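Local coordinates for protein nitroreductase (Mycolicibacterium smegmatis, PDB 6XRI) that probably binds the deazaflavin coenzyme F420 and, with the coenzyme in its reduced form, converts quinones to quinols, at residues 23-28 against 88-93; 35-40 against 50-55; 63-68 against 134-139. All coordinates share one frame; numbering follows the deposited sequence.

Interaction 1: 23-28 against 88-93; sequences GTTDGV and SVQDGD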
ATOM      1  N   GLY A  23      -1.254  15.630   2.475  1.00 23.36           N
ATOM      2  CA  GLY A  23      -0.965  14.535   1.586  1.00 27.48           C
ATOM      3  C   GLY A  23      -2.065  13.506   1.491  1.00 29.54           C
ATOM      4  O   GLY A  23      -2.012  12.626   0.627  1.00 36.52           O
ATOM      5  N   THR A  24      -3.084  13.616   2.316  1.00 34.02           N
ATOM      6  CA  THR A  24      -4.198  12.683   2.285  1.00 28.74           C
ATOM      7  C   THR A  24      -5.406  13.281   1.571  1.00 36.84           C
ATOM      8  O   THR A  24      -5.465  14.475   1.262  1.00 31.95           O
ATOM      9  CB  THR A  24      -4.559  12.290   3.714  1.00 18.81           C
ATOM     10  OG1 THR A  24      -5.062  13.439   4.397  1.00 21.67           O
ATOM     11  CG2 THR A  24      -3.336  11.813   4.430  1.00 18.70           C
ATOM     12  N   THR A  25      -6.379  12.412   1.303  1.00 43.20           N
ATOM     13  CA  THR A  25      -7.680  12.817   0.796  1.00 40.46           C
ATOM     14  C   THR A  25      -8.826  12.325   1.661  1.00 40.82           C
ATOM     15  O   THR A  25      -9.962  12.788   1.489  1.00 36.54           O
ATOM     16  CB  THR A  25      -7.869  12.299  -0.634  1.00 49.13           C
ATOM     17  OG1 THR A  25      -7.687  10.876  -0.654  1.00 43.74           O
ATOM     18  CG2 THR A  25      -6.850  12.977  -1.551  1.00 49.04           C
ATOM     19  N   ASP A  26      -8.561  11.376   2.556  1.00 29.79           N
ATOM     20  CA  ASP A  26      -9.515  10.939   3.557  1.00 21.77           C
ATOM     21  C   ASP A  26      -8.997  11.225   4.949  1.00 14.30           C
ATOM     22  O   ASP A  26      -9.628  10.803   5.917  1.00 17.90           O
ATOM     23  CB  ASP A  26      -9.840   9.445   3.404  1.00 16.33           C
ATOM     24  CG  ASP A  26      -8.634   8.568   3.494  1.00 13.66           C
ATOM     25  OD1 ASP A  26      -7.536   9.072   3.699  1.00 12.12           O
ATOM     26  OD2 ASP A  26      -8.767   7.351   3.354  1.00 17.15           O
ATOM     27  N   GLY A  27      -7.861  11.899   5.090  1.00 11.91           N
ATOM     28  CA  GLY A  27      -7.298  12.200   6.381  1.00 14.58           C
ATOM     29  C   GLY A  27      -6.355  11.155   6.951  1.00  9.15           C
ATOM     30  O   GLY A  27      -5.591  11.484   7.862  1.00 10.65           O
ATOM     31  N   VAL A  28      -6.397   9.901   6.480  1.00 12.63           N
ATOM     32  CA  VAL A  28      -5.621   8.850   7.139  1.00 10.87           C
ATOM     33  C   VAL A  28      -4.658   8.135   6.212  1.00 14.02           C
ATOM     34  O   VAL A  28      -3.638   7.612   6.675  1.00 17.77           O
ATOM     35  CB  VAL A  28      -6.516   7.790   7.814  1.00  9.98           C
ATOM     36  CG1 VAL A  28      -7.212   8.396   9.041  1.00  9.90           C
ATOM     37  CG2 VAL A  28      -7.509   7.131   6.797  1.00 15.47           C
ATOM     38  N   SER A  88     -13.824   1.844  -4.293  1.00 46.17           N
ATOM     39  CA  SER A  88     -13.235   3.163  -4.464  1.00 34.56           C
ATOM     40  C   SER A  88     -11.722   3.034  -4.527  1.00 31.83           C
ATOM     41  O   SER A  88     -11.129   2.157  -3.890  1.00 34.91           O
ATOM     42  CB  SER A  88     -13.642   4.091  -3.314  1.00 37.82           C
ATOM     43  OG  SER A  88     -15.052   4.103  -3.188  1.00 47.05           O
ATOM     44  N   VAL A  89     -11.100   3.913  -5.306  1.00 30.31           N
ATOM     45  CA  VAL A  89      -9.650   3.924  -5.443  1.00 35.94           C
ATOM     46  C   VAL A  89      -9.113   5.300  -5.073  1.00 38.38           C
ATOM     47  O   VAL A  89      -9.696   6.331  -5.422  1.00 37.98           O
ATOM     48  CB  VAL A  89      -9.202   3.510  -6.866  1.00 40.37           C
ATOM     49  CG1 VAL A  89      -9.701   4.500  -7.897  1.00 33.89           C
ATOM     50  CG2 VAL A  89      -7.663   3.357  -6.964  1.00 35.09           C
ATOM     51  N   GLN A  90      -7.997   5.300  -4.353  1.00 37.92           N
ATOM     52  CA  GLN A  90      -7.260   6.506  -4.013  1.00 32.99           C
ATOM     53  C   GLN A  90      -5.874   6.411  -4.628  1.00 47.38           C
ATOM     54  O   GLN A  90      -5.102   5.512  -4.275  1.00 33.28           O
ATOM     55  CB  GLN A  90      -7.170   6.665  -2.496  1.00 32.12           C
ATOM     56  CG  GLN A  90      -8.532   6.592  -1.777  1.00 28.15           C
ATOM     57  CD  GLN A  90      -8.440   7.000  -0.288  1.00 22.28           C
ATOM     58  OE1 GLN A  90      -7.487   7.663   0.117  1.00 26.44           O
ATOM     59  NE2 GLN A  90      -9.426   6.600   0.516  1.00 20.46           N
ATOM     60  N   ASP A  91      -5.571   7.330  -5.551  1.00 70.98           N
ATOM     61  CA  ASP A  91      -4.269   7.402  -6.220  1.00 63.79           C
ATOM     62  C   ASP A  91      -3.649   8.784  -5.981  1.00 71.50           C
ATOM     63  O   ASP A  91      -4.056   9.778  -6.592  1.00 75.96           O
ATOM     64  CB  ASP A  91      -4.413   7.100  -7.707  1.00 59.42           C
ATOM     65  CG  ASP A  91      -3.075   7.070  -8.422  1.00 61.32           C
ATOM     66  OD1 ASP A  91      -2.021   7.118  -7.721  1.00 61.90           O
ATOM     67  OD2 ASP A  91      -3.105   7.000  -9.678  1.00 60.29           O
ATOM     68  N   GLY A  92      -2.655   8.842  -5.100  1.00 56.14           N
ATOM     69  CA  GLY A  92      -2.053  10.121  -4.758  1.00 52.63           C
ATOM     70  C   GLY A  92      -3.098  11.043  -4.165  1.00 55.00           C
ATOM     71  O   GLY A  92      -3.662  10.774  -3.095  1.00 58.93           O
ATOM     72  N   ASP A  93      -3.381  12.141  -4.866  1.00 49.97           N
ATOM     73  CA  ASP A  93      -4.357  13.126  -4.421  1.00 52.58           C
ATOM     74  C   ASP A  93      -5.664  13.029  -5.197  1.00 46.09           C
ATOM     75  O   ASP A  93      -6.458  13.977  -5.192  1.00 42.01           O
ATOM     76  CB  ASP A  93      -3.775  14.535  -4.537  1.00 36.32           C
ATOM     77  CG  ASP A  93      -2.389  14.658  -3.903  1.00 30.26           C
ATOM     78  OD1 ASP A  93      -2.179  14.189  -2.762  1.00 33.55           O
ATOM     79  OD2 ASP A  93      -1.492  15.222  -4.561  1.00 30.82           O
TER
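Q90 and D26 are joined by a bond of unusual direction: Q90 NE2 reaches D26 OD2 at 3.0 Å, lying in the plane of its own amide but coming down on the carboxylate from 61° above its plane. The two side chains cross at about a right angle, and the amide and carboxylate planes stand 78° apart. It is the sole hydrogen bond between 23-28 and 88-93. OD2 is also bonded by H29 ND1, while D26 OD1 accepts from V28 N at 3.1 Å, closing an Asx turn. Both carboxylate oxygens are therefore engaged, which limits rotation of the group. D26 CG sits between the backbone N and the carbonyl carbon (chi1 58°), which folds the carboxylate back over the turn and within range of V28 N.

T25 and Q90 run antiparallel past one another, T25 OG1 3.3 Å from Q90 OE1 at an angle too poor for a bond. The T25 methyl CG2 instead packs on the turn after the strand, 3.8 Å from D93 O. Beside it, D93 OD1 lies 3.7 Å from G23 O, a contact of two acceptors and not a bond. G92, with positive phi, lets the chain turn there toward strand 94-103, whose V95 touches both T25 and Q90. Within the Asx turn, G27 O accepts from R49 NE of the second subunit. The loop after helix 8-23 is thus laid against the turn end of the 86-91/94-103 beta hairpin, at the rim of the small antiparallel barrel characteristic of the FMN-binding split-barrel clan.

Interaction 2: 35-40 against 50-55; sequences IVLFTT and YVPLMR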
ATOM      1  N   ILE A  35       2.063   2.739  -5.588  1.00 22.44           N
ATOM      2  CA  ILE A  35       0.975   2.067  -4.893  1.00 21.53           C
ATOM      3  C   ILE A  35      -0.279   2.929  -4.934  1.00 22.67           C
ATOM      4  O   ILE A  35      -0.225   4.164  -4.934  1.00 20.12           O
ATOM      5  CB  ILE A  35       1.365   1.737  -3.434  1.00 19.30           C
ATOM      6  CG1 ILE A  35       2.624   0.866  -3.409  1.00 16.87           C
ATOM      7  CG2 ILE A  35       0.223   1.031  -2.713  1.00 18.67           C
ATOM      8  CD1 ILE A  35       3.311   0.773  -2.039  1.00 18.06           C
ATOM      9  N   VAL A  36      -1.426   2.253  -4.980  1.00 37.93           N
ATOM     10  CA  VAL A  36      -2.731   2.878  -4.852  1.00 31.47           C
ATOM     11  C   VAL A  36      -3.508   2.095  -3.807  1.00 31.04           C
ATOM     12  O   VAL A  36      -3.127   0.997  -3.408  1.00 13.78           O
ATOM     13  CB  VAL A  36      -3.510   2.915  -6.179  1.00 34.43           C
ATOM     14  CG1 VAL A  36      -2.791   3.770  -7.179  1.00 44.94           C
ATOM     15  CG2 VAL A  36      -3.721   1.494  -6.685  1.00 38.17           C
ATOM     16  N   LEU A  37      -4.618   2.680  -3.371  1.00 37.12           N
ATOM     17  CA  LEU A  37      -5.455   2.110  -2.327  1.00 27.93           C
ATOM     18  C   LEU A  37      -6.819   1.790  -2.917  1.00 32.56           C
ATOM     19  O   LEU A  37      -7.382   2.602  -3.657  1.00 28.64           O
ATOM     20  CB  LEU A  37      -5.593   3.078  -1.144  1.00 24.58           C
ATOM     21  CG  LEU A  37      -6.251   2.516   0.119  1.00 27.52           C
ATOM     22  CD1 LEU A  37      -5.262   1.585   0.826  1.00 23.99           C
ATOM     23  CD2 LEU A  37      -6.755   3.639   1.015  1.00 24.81           C
ATOM     24  N   PHE A  38      -7.327   0.598  -2.605  1.00 37.28           N
ATOM     25  CA  PHE A  38      -8.672   0.171  -2.967  1.00 37.31           C
ATOM     26  C   PHE A  38      -9.473  -0.042  -1.693  1.00 37.34           C
ATOM     27  O   PHE A  38      -8.995  -0.693  -0.754  1.00 26.53           O
ATOM     28  CB  PHE A  38      -8.651  -1.113  -3.803  1.00 34.00           C
ATOM     29  CG  PHE A  38      -7.929  -0.961  -5.104  1.00 34.68           C
ATOM     30  CD1 PHE A  38      -8.580  -0.396  -6.206  1.00 39.59           C
ATOM     31  CD2 PHE A  38      -6.595  -1.346  -5.223  1.00 26.60           C
ATOM     32  CE1 PHE A  38      -7.922  -0.226  -7.415  1.00 33.46           C
ATOM     33  CE2 PHE A  38      -5.920  -1.182  -6.423  1.00 27.69           C
ATOM     34  CZ  PHE A  38      -6.584  -0.621  -7.527  1.00 30.45           C
ATOM     35  N   THR A  39     -10.683   0.509  -1.663  1.00 25.36           N
ATOM     36  CA  THR A  39     -11.567   0.387  -0.510  1.00 41.25           C
ATOM     37  C   THR A  39     -12.726  -0.552  -0.842  1.00 37.63           C
ATOM     38  O   THR A  39     -13.443  -0.352  -1.833  1.00 15.17           O
ATOM     39  CB  THR A  39     -12.093   1.750  -0.048  1.00 27.58           C
ATOM     40  OG1 THR A  39     -11.004   2.623   0.291  1.00 38.80           O
ATOM     41  CG2 THR A  39     -12.974   1.574   1.200  1.00 14.09           C
ATOM     42  N   THR A  40     -12.910  -1.561   0.011  1.00 15.42           N
ATOM     43  CA  THR A  40     -13.905  -2.606  -0.180  1.00 21.54           C
ATOM     44  C   THR A  40     -14.827  -2.626   1.033  1.00 17.96           C
ATOM     45  O   THR A  40     -14.413  -2.333   2.163  1.00 17.66           O
ATOM     46  CB  THR A  40     -13.282  -4.018  -0.387  1.00 14.23           C
ATOM     47  OG1 THR A  40     -14.295  -4.935  -0.846  1.00 11.09           O
ATOM     48  CG2 THR A  40     -12.681  -4.529   0.893  1.00 14.41           C
ATOM     49  N   TYR A  50      -9.493  -1.820   3.685  1.00 21.48           N
ATOM     50  CA  TYR A  50      -8.573  -1.068   2.846  1.00 27.03           C
ATOM     51  C   TYR A  50      -7.492  -1.987   2.306  1.00 21.94           C
ATOM     52  O   TYR A  50      -6.824  -2.709   3.065  1.00 16.80           O
ATOM     53  CB  TYR A  50      -7.980   0.096   3.631  1.00 22.34           C
ATOM     54  CG  TYR A  50      -9.034   1.027   4.218  1.00 24.12           C
ATOM     55  CD1 TYR A  50      -9.735   1.905   3.405  1.00 13.28           C
ATOM     56  CD2 TYR A  50      -9.323   1.024   5.586  1.00 22.94           C
ATOM     57  CE1 TYR A  50     -10.670   2.758   3.920  1.00 18.79           C
ATOM     58  CE2 TYR A  50     -10.273   1.877   6.123  1.00 17.83           C
ATOM     59  CZ  TYR A  50     -10.948   2.753   5.286  1.00 19.90           C
ATOM     60  OH  TYR A  50     -11.904   3.614   5.806  1.00  6.48           O
ATOM     61  N   VAL A  51      -7.334  -1.948   0.989  1.00 13.52           N
ATOM     62  CA  VAL A  51      -6.465  -2.875   0.276  1.00 18.02           C
ATOM     63  C   VAL A  51      -5.450  -2.091  -0.540  1.00 16.44           C
ATOM     64  O   VAL A  51      -5.802  -1.566  -1.618  1.00 14.08           O
ATOM     65  CB  VAL A  51      -7.270  -3.836  -0.600  1.00 15.79           C
ATOM     66  CG1 VAL A  51      -6.363  -4.933  -1.182  1.00 11.71           C
ATOM     67  CG2 VAL A  51      -8.460  -4.457   0.198  1.00 18.17           C
ATOM     68  N   PRO A  52      -4.204  -2.008  -0.116  1.00 10.70           N
ATOM     69  CA  PRO A  52      -3.169  -1.387  -0.951  1.00  9.70           C
ATOM     70  C   PRO A  52      -2.615  -2.376  -1.972  1.00 10.65           C
ATOM     71  O   PRO A  52      -2.224  -3.497  -1.639  1.00  9.85           O
ATOM     72  CB  PRO A  52      -2.099  -0.940   0.053  1.00 14.67           C
ATOM     73  CG  PRO A  52      -2.430  -1.616   1.438  1.00 17.77           C
ATOM     74  CD  PRO A  52      -3.656  -2.564   1.145  1.00 12.43           C
ATOM     75  N   LEU A  53      -2.564  -1.945  -3.225  1.00 18.82           N
ATOM     76  CA  LEU A  53      -2.099  -2.783  -4.316  1.00 23.68           C
ATOM     77  C   LEU A  53      -1.187  -1.982  -5.238  1.00 28.04           C
ATOM     78  O   LEU A  53      -1.199  -0.751  -5.240  1.00 27.75           O
ATOM     79  CB  LEU A  53      -3.290  -3.344  -5.099  1.00 19.54           C
ATOM     80  CG  LEU A  53      -4.255  -4.290  -4.381  1.00 17.81           C
ATOM     81  CD1 LEU A  53      -5.364  -4.733  -5.335  1.00 19.65           C
ATOM     82  CD2 LEU A  53      -3.536  -5.491  -3.814  1.00 17.82           C
ATOM     83  N   MET A  54      -0.399  -2.701  -6.034  1.00 21.14           N
ATOM     84  CA  MET A  54       0.412  -2.045  -7.048  1.00 16.61           C
ATOM     85  C   MET A  54      -0.477  -1.248  -7.997  1.00 25.38           C
ATOM     86  O   MET A  54      -1.571  -1.683  -8.374  1.00 29.39           O
ATOM     87  CB  MET A  54       1.228  -3.079  -7.825  1.00 21.01           C
ATOM     88  CG  MET A  54       2.256  -3.831  -7.016  1.00 26.54           C
ATOM     89  SD  MET A  54       3.543  -2.766  -6.370  1.00 47.21           S
ATOM     90  CE  MET A  54       4.125  -1.940  -7.841  1.00 31.09           C
ATOM     91  N   ARG A  55      -0.003  -0.061  -8.361  1.00 34.55           N
ATOM     92  CA  ARG A  55      -0.718   0.828  -9.266  1.00 30.60           C
ATOM     93  C   ARG A  55      -0.592   0.307 -10.691  1.00 37.28           C
ATOM     94  O   ARG A  55       0.495   0.319 -11.272  1.00 48.27           O
ATOM     95  CB  ARG A  55      -0.155   2.239  -9.154  1.00 29.65           C
ATOM     96  CG  ARG A  55      -0.858   3.233 -10.054  1.00 36.65           C
ATOM     97  CD  ARG A  55      -0.238   4.614  -9.978  1.00 35.28           C
ATOM     98  NE  ARG A  55      -0.966   5.567 -10.813  1.00 46.36           N
ATOM     99  CZ  ARG A  55      -0.772   5.715 -12.119  1.00 54.81           C
ATOM    100  NH1 ARG A  55       0.132   4.966 -12.740  1.00 56.00           N
ATOM    101  NH2 ARG A  55      -1.481   6.608 -12.805  1.00 46.70           N
TER
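F38 and L53 meet across an antiparallel beta hairpin, strands 35-41 and 48-58 of the barrel, whose short segments run at 148° to each other. The two side chains cross at about a right angle: L53 CD1 lies 3.6 Å from F38 CD2, and L53 CB rests near CE2 of the same ring. F38 CG is anti to the carbonyl carbon (chi1 -62°), placing the ring over the neighbouring strand with V51 O near its plane at the edge. V36, V51 and L53 share this face, which M64, V89 and W77 help to fill. Replacing F38 by alanine would probably open a gap beside L53 and M64 and leave the L53 side chain freer to turn.

On the same face V36 crosses R55 at about a right angle, its CG1 3.5 Å from R55 CG. The arginine chain is extended from CG to NE and passes that methyl to a salt bridge with D91. The reverse face carries L37, T39, Y50 and P52. T39 runs alongside the Y50 ring in the same direction, with T39 OG1 3.4 Å from Y50 CD1 at the ring edge. L37 CD1 packs 4.1 Å from P52 CB, while V28 and V30 of the second subunit cover Y50 and P52.

Between the two faces, V36 pairs with L53, and F38 with V51, each through two backbone bonds. They differ in shape: V36 N to L53 O is nearly straight at 3.0 Å, whereas F38 N approaches V51 O at 2.8 Å from above its carbonyl plane, 37° out.

Interaction 3: 63-68 against 134-139; sequences AMVASK and IPVFIV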
ATOM      1  N   ALA A  63      -6.512  -1.743 -12.170  1.00 30.72           N
ATOM      2  CA  ALA A  63      -6.563  -3.194 -12.091  1.00 27.49           C
ATOM      3  C   ALA A  63      -6.143  -3.654 -10.702  1.00 23.15           C
ATOM      4  O   ALA A  63      -5.151  -3.177 -10.144  1.00 16.68           O
ATOM      5  CB  ALA A  63      -5.657  -3.844 -13.152  1.00 27.81           C
ATOM      6  N   MET A  64      -6.902  -4.595 -10.160  1.00 20.03           N
ATOM      7  CA  MET A  64      -6.541  -5.290  -8.936  1.00 28.55           C
ATOM      8  C   MET A  64      -6.071  -6.695  -9.291  1.00 25.57           C
ATOM      9  O   MET A  64      -6.830  -7.485  -9.864  1.00 16.57           O
ATOM     10  CB  MET A  64      -7.727  -5.338  -7.979  1.00 32.12           C
ATOM     11  CG  MET A  64      -8.259  -3.984  -7.504  1.00 24.17           C
ATOM     12  SD  MET A  64      -9.336  -4.193  -6.046  1.00 35.12           S
ATOM     13  CE  MET A  64     -10.929  -3.795  -6.748  1.00 27.64           C
ATOM     14  N   VAL A  65      -4.818  -6.991  -8.971  1.00 16.29           N
ATOM     15  CA  VAL A  65      -4.220  -8.279  -9.288  1.00 22.95           C
ATOM     16  C   VAL A  65      -4.313  -9.101  -8.016  1.00 31.07           C
ATOM     17  O   VAL A  65      -3.638  -8.806  -7.023  1.00 40.81           O
ATOM     18  CB  VAL A  65      -2.771  -8.141  -9.773  1.00 26.01           C
ATOM     19  CG1 VAL A  65      -2.145  -9.520  -9.929  1.00 33.84           C
ATOM     20  CG2 VAL A  65      -2.690  -7.373 -11.100  1.00 17.21           C
ATOM     21  N   ALA A  66      -5.157 -10.123  -8.034  1.00 33.08           N
ATOM     22  CA  ALA A  66      -5.529 -10.824  -6.799  1.00 32.14           C
ATOM     23  C   ALA A  66      -4.509 -11.932  -6.519  1.00 28.81           C
ATOM     24  O   ALA A  66      -4.839 -13.108  -6.394  1.00 29.64           O
ATOM     25  CB  ALA A  66      -6.951 -11.388  -6.911  1.00 32.09           C
ATOM     26  N   SER A  67      -3.248 -11.528  -6.431  1.00 31.39           N
ATOM     27  CA  SER A  67      -2.212 -12.457  -6.009  1.00 28.80           C
ATOM     28  C   SER A  67      -1.954 -12.311  -4.515  1.00 23.13           C
ATOM     29  O   SER A  67      -2.462 -11.403  -3.856  1.00 28.69           O
ATOM     30  CB  SER A  67      -0.910 -12.234  -6.768  1.00 26.53           C
ATOM     31  OG  SER A  67       0.133 -12.988  -6.158  1.00 25.84           O
ATOM     32  N   LYS A  68      -1.130 -13.204  -3.978  1.00 33.30           N
ATOM     33  CA  LYS A  68      -0.829 -13.188  -2.547  1.00 33.21           C
ATOM     34  C   LYS A  68       0.666 -13.370  -2.332  1.00 38.05           C
ATOM     35  O   LYS A  68       1.116 -14.118  -1.462  1.00 31.30           O
ATOM     36  CB  LYS A  68      -1.622 -14.255  -1.798  1.00 28.98           C
ATOM     37  CG  LYS A  68      -1.814 -13.937  -0.337  1.00 29.06           C
ATOM     38  CD  LYS A  68      -2.409 -15.080   0.439  1.00 22.77           C
ATOM     39  CE  LYS A  68      -2.252 -14.780   1.925  1.00 24.29           C
ATOM     40  NZ  LYS A  68      -2.870 -13.456   2.318  1.00 30.75           N
ATOM     41  N   ILE A 134      -4.050 -16.349 -12.133  1.00 36.79           N
ATOM     42  CA  ILE A 134      -4.224 -15.268 -11.160  1.00 31.16           C
ATOM     43  C   ILE A 134      -5.377 -14.408 -11.685  1.00 28.70           C
ATOM     44  O   ILE A 134      -5.174 -13.721 -12.703  1.00 36.41           O
ATOM     45  CB  ILE A 134      -2.898 -14.491 -10.978  1.00 29.30           C
ATOM     46  CG1 ILE A 134      -1.842 -15.383 -10.300  1.00 27.34           C
ATOM     47  CG2 ILE A 134      -3.118 -13.227 -10.198  1.00 28.46           C
ATOM     48  CD1 ILE A 134      -0.465 -14.791 -10.315  1.00 28.65           C
ATOM     49  N   PRO A 135      -6.571 -14.387 -11.068  1.00 29.45           N
ATOM     50  CA  PRO A 135      -7.580 -13.408 -11.472  1.00 36.10           C
ATOM     51  C   PRO A 135      -7.075 -11.983 -11.607  1.00 30.38           C
ATOM     52  O   PRO A 135      -6.106 -11.585 -10.996  1.00 31.48           O
ATOM     53  CB  PRO A 135      -8.648 -13.500 -10.400  1.00 31.72           C
ATOM     54  CG  PRO A 135      -8.227 -14.692  -9.338  1.00 29.22           C
ATOM     55  CD  PRO A 135      -6.819 -15.089  -9.825  1.00 30.60           C
ATOM     56  N   VAL A 136      -7.753 -11.164 -12.414  1.00 19.90           N
ATOM     57  CA  VAL A 136      -7.398  -9.736 -12.506  1.00 21.85           C
ATOM     58  C   VAL A 136      -8.697  -8.964 -12.640  1.00 31.96           C
ATOM     59  O   VAL A 136      -9.538  -9.334 -13.463  1.00 21.86           O
ATOM     60  CB  VAL A 136      -6.450  -9.435 -13.693  1.00 25.20           C
ATOM     61  CG1 VAL A 136      -6.064  -7.970 -13.741  1.00 30.44           C
ATOM     62  CG2 VAL A 136      -5.200 -10.271 -13.615  1.00 22.86           C
ATOM     63  N   PHE A 137      -8.897  -7.946 -11.804  1.00 27.13           N
ATOM     64  CA  PHE A 137     -10.121  -7.157 -11.856  1.00 26.37           C
ATOM     65  C   PHE A 137      -9.852  -5.826 -12.543  1.00 24.78           C
ATOM     66  O   PHE A 137      -8.763  -5.263 -12.440  1.00 25.38           O
ATOM     67  CB  PHE A 137     -10.709  -6.877 -10.470  1.00 27.20           C
ATOM     68  CG  PHE A 137     -11.136  -8.094  -9.717  1.00 32.33           C
ATOM     69  CD1 PHE A 137     -10.198  -8.841  -8.981  1.00 26.48           C
ATOM     70  CD2 PHE A 137     -12.475  -8.457  -9.695  1.00 30.68           C
ATOM     71  CE1 PHE A 137     -10.582  -9.945  -8.258  1.00 25.67           C
ATOM     72  CE2 PHE A 137     -12.888  -9.550  -8.972  1.00 35.16           C
ATOM     73  CZ  PHE A 137     -11.935 -10.303  -8.235  1.00 30.33           C
ATOM     74  N   ILE A 138     -10.826  -5.340 -13.257  1.00 32.86           N
ATOM     75  CA  ILE A 138     -10.787  -3.962 -13.704  1.00 28.78           C
ATOM     76  C   ILE A 138     -11.708  -3.196 -12.788  1.00 33.15           C
ATOM     77  O   ILE A 138     -12.772  -3.700 -12.417  1.00 32.12           O
ATOM     78  CB  ILE A 138     -11.228  -3.808 -15.161  1.00 25.34           C
ATOM     79  CG1 ILE A 138     -10.986  -2.379 -15.635  1.00 30.74           C
ATOM     80  CG2 ILE A 138     -12.693  -4.109 -15.268  1.00 25.55           C
ATOM     81  CD1 ILE A 138     -11.219  -2.221 -17.121  1.00 38.97           C
ATOM     82  N   VAL A 139     -11.307  -1.987 -12.419  1.00 33.43           N
ATOM     83  CA  VAL A 139     -12.137  -1.071 -11.654  1.00 29.21           C
ATOM     84  C   VAL A 139     -12.513   0.049 -12.601  1.00 25.46           C
ATOM     85  O   VAL A 139     -11.638   0.794 -13.058  1.00 26.64           O
ATOM     86  CB  VAL A 139     -11.413  -0.541 -10.409  1.00 33.66           C
ATOM     87  CG1 VAL A 139     -12.283  -0.770  -9.194  1.00 35.49           C
ATOM     88  CG2 VAL A 139     -10.054  -1.225 -10.252  1.00 29.56           C
TER
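M64 and F137 form the hydrogen-bonded pair at the heart of an antiparallel ladder, in which the short strands 63-65 and 136-139 run at 158° to each other. M64 N gives to F137 O at 3.0 Å and F137 N to M64 O at 2.9 Å, the second almost straight at 174°. A63 with I138 and V65 with V136 flank them as non-hydrogen-bonded pairs. Beyond V65 the ladder frays: A66 N reaches P135 O only weakly, at 3.4 Å, and A66 is the centre of an inverse gamma turn, where S67 N meets V65 O in a weak bond. The chain bends off the sheet there.

M64 and F137 project from the same face, their CB atoms in contact. F137 presents its ring edge to the opposite backbone, with M64 O in the ring plane and 3.7 Å from CD1; further along the same edge, A66 CB lies 4.1 Å from CE1. The M64 chain bends at its last torsion (chi3 -110°), which brings CE across V139 at about a right angle, 4.1 Å from V139 CG1. A63, V65 and V136 occupy the other face. V65 CG1 touches I134 CG2 at 3.8 Å, the two side chains meeting at a slant, and the same I134 methyl also borders S67. A63 CB and V65 CG2 both pack on V136 CG1.

Helix 106-119 covers this second face, W112 lying on A63 and I138, W113 on I134 and A116 on V65. Around M64 and F137, the W77 loop and helix 78-83 pack through W77, V81 and K82. Strand 94-103 continues the sheet beyond 136-139, with I138 bonded through its backbone to R102.

All three contacts reach one closed antiparallel sheet, interaction 1 only through strand 86-91. Interactions 1 and 2 join directly, because strands 86-91 and 35-41 are neighbours: S88 O lies 2.8 Å from T39 N, and the salt bridge D91 OD2 to R55 NE, also 2.8 Å, ties the far strand of the hairpin to strand 86-91. Interaction 2 meets interaction 3 in the apolar interior, where F38 CG is 3.6 Å from M64 SD and L53 CD1 is as close to M64 CB. Interactions 1 and 3 do not touch; their centres are about 21 Å apart, on opposite sides of the chain's centre, with 35-40 and 50-55 bridging them. Each of the three also reaches the second subunit.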